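Local coordinates for water-soluble chlorophyll protein (PDB 5HPZ) that binds chlorophyll in a water-soluble tetramer, on a beta-trefoil scaffold of the Kunitz protease-inhibitor family, at residues F19-K24 with K170-D175; C41-T46 with E85-C90. One frame throughout, in Å; residues are numbered along the deposited sequence. Where two conformers were deposited one is given.

In the fold
Contact 1 joins strand 18-22 to strand 169-173, near the two ends of the chain, and contact 2 is nested inside the long loop that this pairing closes. Their centres lie 20 Å apart and their nearest atoms about 7 Å, without touching. Contact 2 forms part of the chlorophyll pocket, where Leu-43, Ile-86 and Trp-87 belong to the residues that line it. Contact 1 lies farther off, the side chain of Phe-19 being about 8 Å from a bound chlorophyll at nearest approach. Both reach the second subunit, contact 1 through Tyr-52 of that chain and contact 2 through its Leu-50 and Leu-152.

Contact 1 of 2, residues F19-K24 with K170-D175; sequences FIQPAK and KFVKVD
Val-174 sets its CG2 methyl over the centre of the Phe-19 ring, 3.8 Å from the centroid and 10° off the ring normal, a CH-pi contact in which the two side chains cross at about a right angle. Phe-19 CG, anti to the carbonyl carbon (chi1 -55°), stands beside the backbone N and thus near Val-172 O. Phe-19 CD2 meets Val-172 CG1 at 4.0 Å. A broad flat ring suits this place because it can receive a methyl on its face while Tyr-52 of the second subunit packs nearby. An alanine here would probably leave Val-174 CG2 without its aromatic partner and open a gap beside Tyr-52 of that subunit. On the same face of the sheet, Gln-21 OE1 lies 3.4 Å from Val-172 CG2. It also takes a weak bond of 3.3 Å from Lys-170 NZ, the lysine chain bending at chi3 and chi4 to reach the amide. Gln-21 NE2 hydrogen-bonds to Pro-54 O. On the other face, Ile-20 and Phe-171 lie side by side, Ile-20 CG1 meeting the ring edge at Phe-171 CD1, 4.0 Å away; Phe-60 makes a T-shaped (edge-to-face) stack with the Phe-171 ring. Backbone bonds pair Phe-19 with Val-172, and Gln-21 with Lys-170. This is an antiparallel two-stranded ribbon joining the chain's first and last strands, as in the closed beta-trefoil of Kunitz inhibitors.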
# COMPACT_ATOMS: atom_id res chain seq x y z
N PHE A 19 23.94 -11.87 -6.08
CA PHE A 19 22.75 -12.21 -5.29
C PHE A 19 23.20 -12.96 -4.01
O PHE A 19 24.10 -13.81 -4.06
CB PHE A 19 21.85 -13.15 -6.03
CG PHE A 19 21.41 -12.67 -7.38
CD1 PHE A 19 20.60 -11.54 -7.51
CD2 PHE A 19 21.76 -13.39 -8.52
CE1 PHE A 19 20.16 -11.12 -8.76
CE2 PHE A 19 21.35 -12.97 -9.77
CZ PHE A 19 20.54 -11.84 -9.89
N ILE A 20 22.58 -12.65 -2.88
CA ILE A 20 22.72 -13.50 -1.69
C ILE A 20 21.52 -14.46 -1.57
O ILE A 20 20.37 -14.04 -1.43
CB ILE A 20 22.86 -12.70 -0.40
CG1 ILE A 20 24.10 -11.78 -0.45
CG2 ILE A 20 23.05 -13.67 0.75
CD1 ILE A 20 24.19 -10.77 0.67
N GLN A 21 21.80 -15.75 -1.63
CA GLN A 21 20.73 -16.73 -1.69
C GLN A 21 20.88 -17.73 -0.54
O GLN A 21 21.92 -18.32 -0.40
CB GLN A 21 20.75 -17.40 -3.03
CG GLN A 21 19.95 -16.54 -4.02
CD GLN A 21 20.09 -17.01 -5.44
OE1 GLN A 21 20.50 -18.14 -5.68
NE2 GLN A 21 19.78 -16.15 -6.37
N PRO A 22 19.85 -17.83 0.32
CA PRO A 22 19.92 -18.72 1.46
C PRO A 22 20.04 -20.15 1.02
O PRO A 22 19.26 -20.58 0.20
CB PRO A 22 18.58 -18.49 2.18
CG PRO A 22 18.22 -17.11 1.82
CD PRO A 22 18.65 -16.98 0.39
N ALA A 23 21.02 -20.86 1.55
CA ALA A 23 21.23 -22.23 1.16
C ALA A 23 20.02 -23.11 1.53
O ALA A 23 19.20 -22.78 2.40
CB ALA A 23 22.49 -22.76 1.81
N LYS A 24 19.89 -24.22 0.82
CA LYS A 24 18.89 -25.23 1.14
C LYS A 24 17.52 -24.59 1.48
O LYS A 24 16.96 -24.84 2.53
CB LYS A 24 19.41 -26.11 2.28
N LYS A 170 24.68 -18.59 0.13
CA LYS A 170 25.69 -18.67 -0.88
C LYS A 170 25.57 -17.40 -1.76
O LYS A 170 24.53 -16.68 -1.71
CB LYS A 170 25.55 -19.97 -1.64
CG LYS A 170 24.21 -20.14 -2.32
CD LYS A 170 24.09 -21.54 -2.92
CE LYS A 170 23.37 -21.51 -4.27
NZ LYS A 170 22.13 -20.69 -4.33
N PHE A 171 26.64 -17.11 -2.50
CA PHE A 171 26.76 -15.89 -3.28
C PHE A 171 26.73 -16.26 -4.74
O PHE A 171 27.53 -17.08 -5.22
CB PHE A 171 28.06 -15.20 -2.94
CG PHE A 171 28.19 -14.88 -1.48
CD1 PHE A 171 27.39 -13.93 -0.87
CD2 PHE A 171 29.12 -15.54 -0.69
CE1 PHE A 171 27.51 -13.65 0.49
CE2 PHE A 171 29.27 -15.25 0.67
CZ PHE A 171 28.44 -14.32 1.26
N VAL A 172 25.80 -15.66 -5.45
CA VAL A 172 25.54 -16.09 -6.80
C VAL A 172 25.85 -14.91 -7.69
O VAL A 172 25.15 -13.86 -7.61
CB VAL A 172 24.10 -16.53 -6.94
CG1 VAL A 172 23.77 -16.85 -8.40
CG2 VAL A 172 23.87 -17.72 -6.03
N LYS A 173 26.89 -15.06 -8.50
CA LYS A 173 27.38 -14.00 -9.36
C LYS A 173 26.30 -13.54 -10.29
O LYS A 173 25.61 -14.37 -10.90
CB LYS A 173 28.54 -14.53 -10.21
CG LYS A 173 29.06 -13.57 -11.27
CD LYS A 173 30.22 -12.76 -10.75
CE LYS A 173 30.84 -11.86 -11.82
NZ LYS A 173 31.73 -10.92 -11.10
N VAL A 174 26.15 -12.23 -10.42
CA VAL A 174 25.18 -11.69 -11.33
C VAL A 174 25.79 -11.76 -12.73
O VAL A 174 26.85 -11.18 -12.97
CB VAL A 174 24.78 -10.25 -10.94
CG1 VAL A 174 23.94 -9.62 -12.02
CG2 VAL A 174 24.00 -10.24 -9.62
N ASP A 175 25.11 -12.48 -13.62
CA ASP A 175 25.60 -12.81 -14.96
C ASP A 175 24.66 -12.21 -16.01
O ASP A 175 24.70 -11.01 -16.26
CB ASP A 175 25.68 -14.34 -15.15

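Contact 2 of 2, residues C41-T46 with E85-C90; sequences CPLGIT and EIWPVC. With 68G (13'2-hydroxyl-Chlorophyll a), chain C.
Cys-41 and Cys-90 are joined SG to SG at 2.0 Å, a disulfide of the Kunitz-type beta-trefoil that ties the approach to strand 44-47 to the loop between strands 78-82 and 97-99. The bridge has a chi3 of -92°, close to the relaxed right angle of an unstrained disulfide. Cysteine suits the place because its thiol can form a covalent tie where no hydrogen bond crosses between the two segments. Next to Cys-90, Leu-43 is the bump of this contact. Its CG lies 3.9 Å from Cys-90 SG, and its two methyls part to fill separate hollows. CD1 enters the notch between Trp-87 CZ2, 4.1 Å away, and Val-89 CG2, and also touches the chlorophyll at CHC and CMC; CD2 goes to the vinyl group, 3.7 Å from CAB. A forked aliphatic side chain fits here because CD1 can touch both protein and pigment while CD2 turns to the vinyl group; Leu-43 also packs on Ile-113. Val-89 adds a smaller knob, its CG2 meeting the vinyl carbon CAB at 4.0 Å. Trp-87 has CG beside its carbonyl carbon (chi1 -160°), from where the indole extends to Leu-43 and the pigment as a broad flat wall, also touching Leu-56 and Pro-32. The pigment's CMC methyl sits over one face of this indole, 4.0 Å above the plane and displaced toward the rim. The ethyl carbon CAC stands off the plane, just beyond the rim of the six-membered ring, 3.7 Å from Trp-87 CZ3.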
# COMPACT_ATOMS: atom_id res chain seq x y z
N CYS A 41 10.51 3.73 6.17
CA CYS A 41 11.96 3.87 6.13
C CYS A 41 12.53 3.86 7.55
O CYS A 41 11.92 4.42 8.42
CB CYS A 41 12.29 5.22 5.53
SG CYS A 41 11.67 5.44 3.87
N PRO A 42 13.70 3.31 7.78
CA PRO A 42 14.47 2.51 6.80
C PRO A 42 13.85 1.16 6.51
O PRO A 42 13.14 0.62 7.34
CB PRO A 42 15.81 2.24 7.52
CG PRO A 42 15.52 2.42 8.99
CD PRO A 42 14.26 3.26 9.16
N LEU A 43 14.06 0.68 5.30
CA LEU A 43 13.64 -0.60 4.84
C LEU A 43 14.37 -1.72 5.55
O LEU A 43 15.54 -1.55 6.02
CB LEU A 43 13.95 -0.74 3.36
CG LEU A 43 13.21 0.24 2.46
CD1 LEU A 43 13.72 0.04 1.06
CD2 LEU A 43 11.68 0.01 2.51
N GLY A 44 13.71 -2.88 5.61
CA GLY A 44 14.32 -4.08 6.15
C GLY A 44 14.79 -4.92 5.01
O GLY A 44 14.67 -4.54 3.84
N ILE A 45 15.28 -6.11 5.35
CA ILE A 45 15.73 -7.07 4.41
C ILE A 45 15.04 -8.42 4.67
O ILE A 45 15.02 -8.90 5.80
CB ILE A 45 17.26 -7.26 4.48
CG1 ILE A 45 17.95 -5.91 4.41
CG2 ILE A 45 17.68 -8.19 3.37
CD1 ILE A 45 19.46 -5.97 4.61
N THR A 46 14.40 -8.97 3.65
CA THR A 46 13.74 -10.27 3.77
C THR A 46 14.20 -11.20 2.71
O THR A 46 14.76 -10.77 1.69
CB THR A 46 12.20 -10.24 3.67
OG1 THR A 46 11.77 -9.72 2.39
CG2 THR A 46 11.63 -9.45 4.80
N GLU A 85 19.87 0.65 -9.97
CA GLU A 85 19.59 1.90 -10.67
C GLU A 85 18.38 2.55 -9.99
O GLU A 85 18.45 3.70 -9.60
CB GLU A 85 19.29 1.64 -12.18
N ILE A 86 17.29 1.80 -9.81
CA ILE A 86 16.10 2.41 -9.25
C ILE A 86 15.91 2.19 -7.74
O ILE A 86 16.13 1.11 -7.20
CB ILE A 86 14.84 2.05 -10.02
CG1 ILE A 86 14.31 0.73 -9.58
CG2 ILE A 86 15.06 2.06 -11.54
CD1 ILE A 86 12.86 0.61 -9.96
N TRP A 87 15.53 3.27 -7.09
CA TRP A 87 15.37 3.30 -5.69
C TRP A 87 14.33 4.34 -5.29
O TRP A 87 14.66 5.44 -4.87
CB TRP A 87 16.73 3.59 -5.07
CG TRP A 87 16.75 3.18 -3.65
CD1 TRP A 87 16.54 3.96 -2.55
CD2 TRP A 87 17.06 1.87 -3.16
NE1 TRP A 87 16.67 3.21 -1.40
CE2 TRP A 87 16.98 1.92 -1.76
CE3 TRP A 87 17.36 0.65 -3.79
CZ2 TRP A 87 17.21 0.80 -0.96
CZ3 TRP A 87 17.59 -0.48 -2.98
CH2 TRP A 87 17.49 -0.40 -1.61
N PRO A 88 13.06 3.95 -5.31
CA PRO A 88 12.08 5.04 -5.34
C PRO A 88 11.58 5.50 -3.97
O PRO A 88 10.68 6.34 -3.93
CB PRO A 88 10.90 4.43 -6.12
CG PRO A 88 11.05 2.94 -5.94
CD PRO A 88 12.52 2.68 -5.82
N VAL A 89 12.08 4.92 -2.89
CA VAL A 89 11.75 5.38 -1.55
C VAL A 89 12.99 5.39 -0.68
O VAL A 89 14.06 4.82 -1.05
CB VAL A 89 10.69 4.50 -0.87
CG1 VAL A 89 9.36 4.72 -1.57
CG2 VAL A 89 11.13 3.03 -0.90
N CYS A 90 12.84 6.07 0.45
CA CYS A 90 13.85 6.12 1.46
C CYS A 90 15.17 6.73 0.94
O CYS A 90 16.25 6.26 1.30
CB CYS A 90 14.08 4.73 2.07
SG CYS A 90 12.56 4.03 2.77
C1 68G C . 6.22 -12.00 -1.98
C2 68G C . 5.29 -11.49 -3.09
C3 68G C . 3.94 -11.10 -2.68
C4 68G C . 3.63 -11.33 -1.24
C5 68G C . 2.84 -10.64 -3.65
C6 68G C . 3.02 -9.22 -4.09
C7 68G C . 3.07 -8.24 -2.97
C8 68G C . 2.78 -6.90 -3.60
C9 68G C . 3.89 -6.41 -4.56
C10 68G C . 2.67 -5.88 -2.50
C11 68G C . 1.23 -5.58 -2.37
C12 68G C . 1.25 -4.42 -1.38
C13 68G C . 0.18 -4.76 -0.34
C14 68G C . -1.20 -4.98 -1.01
C15 68G C . 0.16 -3.59 0.66
C16 68G C . -0.42 -4.03 2.00
C17 68G C . -0.31 -2.76 2.84
C18 68G C . -0.92 -3.11 4.15
C19 68G C . -0.32 -2.22 5.21
C20 68G C . -2.41 -2.76 4.05
O2A 68G C . 6.45 -11.04 -0.89
CGA 68G C . 7.68 -11.34 -0.39
O1A 68G C . 8.34 -12.35 -0.67
CBA 68G C . 8.24 -10.29 0.50
CAA 68G C . 9.18 -9.42 -0.40
C2A 68G C . 8.41 -8.52 -1.43
C3A 68G C . 7.70 -7.47 -0.68
CMA 68G C . 6.41 -7.28 -1.42
C4A 68G C . 8.47 -6.23 -0.82
CHB 68G C . 8.18 -5.04 -0.28
NA 68G C . 9.44 -6.49 -1.67
C1A 68G C . 9.40 -7.75 -2.12
CHA 68G C . 10.26 -8.17 -3.07
CBD 68G C . 10.32 -9.42 -3.79
CGD 68G C . 9.06 -9.73 -4.46
O1D 68G C . 8.53 -10.86 -4.39
O2D 68G C . 8.48 -8.73 -5.16
CED 68G C . 7.26 -9.12 -5.76
O 68G C . 10.53 -10.53 -3.00
CAD 68G C . 11.39 -9.26 -4.73
OBD 68G C . 11.80 -10.18 -5.49
C3D 68G C . 11.90 -7.99 -4.60
C2D 68G C . 12.78 -7.03 -4.98
CMD 68G C . 13.73 -7.17 -5.96
C4D 68G C . 11.20 -7.40 -3.63
ND 68G C . 11.58 -6.15 -3.43
C1D 68G C . 12.59 -5.89 -4.28
CHD 68G C . 13.25 -4.68 -4.37
C4C 68G C . 13.04 -3.50 -3.75
NC 68G C . 12.11 -3.35 -2.76
MG 68G C . 10.83 -4.82 -2.11
C3C 68G C . 13.64 -2.28 -3.87
CAC 68G C . 14.76 -1.91 -4.82
CBC 68G C . 14.01 -1.58 -6.16
C2C 68G C . 13.07 -1.43 -2.99
CMC 68G C . 13.42 -0.13 -2.85
C1C 68G C . 12.10 -2.09 -2.29
CHC 68G C . 11.26 -1.66 -1.34
C4B 68G C . 10.13 -2.22 -0.87
NB 68G C . 9.89 -3.54 -0.91
C1B 68G C . 8.69 -3.79 -0.37
C2B 68G C . 8.16 -2.59 0.01
CMB 68G C . 6.95 -2.43 0.59
C3B 68G C . 9.08 -1.64 -0.25
CAB 68G C . 9.05 -0.30 -0.12
CBB 68G C . 8.22 0.51 0.86